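Fatty acid-binding protein TM_1468 (Thermotoga maritima, PDB 1MGP) binds long-chain fatty acids such as palmitate and may take part in lipid transport or fatty acid metabolism. Local coordinates at residues F96-R99 with Y100-K104. Residues are numbered along the deposited sequence; the frame is centred on the assembly and turned at random.
Sequences FKKR and YLKYK
The ring of Tyr100 carries the backbone oxygen of Phe96 over one face, with Phe96 O 3.3 Å from Tyr100 CG and displaced toward the rim. One turn of helix apart, Tyr103 repeats the arrangement: Arg99 O lies above one face of its ring, 3.2 Å from Tyr103 CG. In both tyrosines CG is anti to the carbonyl carbon (chi1 -59° in Tyr100), which folds the ring back along the helix toward the residue four positions earlier. Each of these oxygens also accepts an i to i+4 helix bond, Tyr100 N to Phe96 O at 3.0 Å and nearly straight (169°), and likewise Tyr103 N to Arg99 O, so ring and amide of one tyrosine meet the same carbonyl. Beyond the carbonyl, the phenol end of Tyr100 reaches the Phe96 ring obliquely, with Tyr100 OH 3.6 Å from Phe96 CD1 and hydrogen-bonded to the backbone O of Ala127 on helix 123-133. Tyr103 OH lies at the edge of the Arg99 guanidinium, near its plane, while the ring itself is turned 67° from that group; lower on the chain, Arg99 CD passes 3.6 Å from Tyr103 OH. Asp49 ties the two ends together, its OD2 taking a salt bridge from Arg99 NH1 and a hydrogen bond with Tyr103 OH. Replacing Tyr100 by an alanine would probably leave Ala127 O without its hydroxyl partner and open a gap beside Phe96 CD1. These residues form the inward side of helix 93-105 in the DegV-family fold: Phe96 and Tyr100 pack on helix 123-133, Phe96 and Arg99 also meet strand 48-56, and Tyr103 rests on Lys29 and Leu31 of strand 28-33.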
loop_
_atom_site.group_PDB
_atom_site.type_symbol
_atom_site.label_atom_id
_atom_site.label_comp_id
_atom_site.label_asym_id
_atom_site.label_seq_id
_atom_site.Cartn_x
_atom_site.Cartn_y
_atom_site.Cartn_z
ATOM N N PHE A 96 12.175 -13.391 3.085
ATOM C CA PHE A 96 12.049 -12.665 4.339
ATOM C C PHE A 96 13.254 -12.915 5.238
ATOM O O PHE A 96 13.834 -11.972 5.776
ATOM C CB PHE A 96 10.758 -13.064 5.062
ATOM C CG PHE A 96 9.558 -12.268 4.631
ATOM C CD1 PHE A 96 9.471 -10.910 4.926
ATOM C CD2 PHE A 96 8.527 -12.866 3.914
ATOM C CE1 PHE A 96 8.371 -10.152 4.508
ATOM C CE2 PHE A 96 7.424 -12.118 3.491
ATOM C CZ PHE A 96 7.347 -10.760 3.791
ATOM N N LYS A 97 13.637 -14.180 5.395
ATOM C CA LYS A 97 14.781 -14.516 6.238
ATOM C C LYS A 97 16.028 -13.755 5.793
ATOM O O LYS A 97 16.760 -13.210 6.620
ATOM C CB LYS A 97 15.049 -16.024 6.206
ATOM C CG LYS A 97 13.936 -16.866 6.814
ATOM C CD LYS A 97 14.242 -18.360 6.752
ATOM C CE LYS A 97 15.366 -18.754 7.708
ATOM N NZ LYS A 97 15.562 -20.239 7.756
ATOM N N LYS A 98 16.260 -13.717 4.483
ATOM C CA LYS A 98 17.413 -13.014 3.921
ATOM C C LYS A 98 17.440 -11.568 4.412
ATOM O O LYS A 98 18.476 -11.074 4.863
ATOM C CB LYS A 98 17.344 -13.036 2.387
ATOM C CG LYS A 98 18.608 -12.565 1.648
ATOM C CD LYS A 98 19.052 -11.136 2.006
ATOM C CE LYS A 98 17.963 -10.075 1.772
ATOM N NZ LYS A 98 17.653 -9.838 0.337
ATOM N N ARG A 99 16.299 -10.890 4.312
ATOM C CA ARG A 99 16.190 -9.502 4.746
ATOM C C ARG A 99 16.481 -9.357 6.239
ATOM O O ARG A 99 17.251 -8.486 6.643
ATOM C CB ARG A 99 14.784 -8.969 4.457
ATOM C CG ARG A 99 14.402 -8.981 2.995
ATOM C CD ARG A 99 14.731 -7.673 2.303
ATOM N NE ARG A 99 14.592 -7.801 0.854
ATOM C CZ ARG A 99 14.527 -6.778 0.010
ATOM N NH1 ARG A 99 14.579 -5.532 0.459
ATOM N NH2 ARG A 99 14.421 -7.005 -1.290
ATOM N N TYR A 100 15.859 -10.209 7.052
ATOM C CA TYR A 100 16.050 -10.153 8.499
ATOM C C TYR A 100 17.526 -10.318 8.896
ATOM O O TYR A 100 18.011 -9.640 9.809
ATOM C CB TYR A 100 15.216 -11.233 9.200
ATOM C CG TYR A 100 13.712 -11.169 8.968
ATOM C CD1 TYR A 100 13.066 -9.960 8.687
ATOM C CD2 TYR A 100 12.928 -12.321 9.076
ATOM C CE1 TYR A 100 11.670 -9.906 8.520
ATOM C CE2 TYR A 100 11.542 -12.277 8.918
ATOM C CZ TYR A 100 10.918 -11.072 8.639
ATOM O OH TYR A 100 9.546 -11.042 8.476
ATOM N N LEU A 101 18.232 -11.224 8.225
ATOM C CA LEU A 101 19.644 -11.451 8.528
ATOM C C LEU A 101 20.476 -10.255 8.089
ATOM O O LEU A 101 21.423 -9.858 8.773
ATOM C CB LEU A 101 20.144 -12.725 7.844
ATOM C CG LEU A 101 19.441 -14.006 8.303
ATOM C CD1 LEU A 101 20.128 -15.213 7.688
ATOM C CD2 LEU A 101 19.476 -14.100 9.827
ATOM N N LYS A 102 20.116 -9.685 6.944
ATOM C CA LYS A 102 20.803 -8.514 6.424
ATOM C C LYS A 102 20.711 -7.366 7.427
ATOM O O LYS A 102 21.705 -6.697 7.699
ATOM C CB LYS A 102 20.188 -8.090 5.084
ATOM C CG LYS A 102 20.598 -6.697 4.613
ATOM C CD LYS A 102 20.028 -6.393 3.236
ATOM C CE LYS A 102 19.988 -4.898 2.962
ATOM N NZ LYS A 102 21.313 -4.254 3.159
ATOM N N TYR A 103 19.524 -7.139 7.988
ATOM C CA TYR A 103 19.361 -6.056 8.953
ATOM C C TYR A 103 20.168 -6.326 10.219
ATOM O O TYR A 103 20.725 -5.406 10.814
ATOM C CB TYR A 103 17.886 -5.857 9.315
ATOM C CG TYR A 103 16.987 -5.640 8.122
ATOM C CD1 TYR A 103 17.432 -4.921 7.010
ATOM C CD2 TYR A 103 15.691 -6.157 8.101
ATOM C CE1 TYR A 103 16.607 -4.724 5.903
ATOM C CE2 TYR A 103 14.859 -5.969 7.005
ATOM C CZ TYR A 103 15.321 -5.253 5.908
ATOM O OH TYR A 103 14.506 -5.086 4.809
ATOM N N LYS A 104 20.226 -7.587 10.634
ATOM C CA LYS A 104 20.990 -7.938 11.823
ATOM C C LYS A 104 22.452 -7.567 11.582
ATOM O O LYS A 104 23.099 -6.971 12.442
ATOM C CB LYS A 104 20.885 -9.435 12.112
ATOM C CG LYS A 104 21.657 -9.874 13.346
ATOM C CD LYS A 104 21.775 -11.390 13.408
ATOM C CE LYS A 104 22.574 -11.839 14.624
ATOM N NZ LYS A 104 21.897 -11.468 15.898
#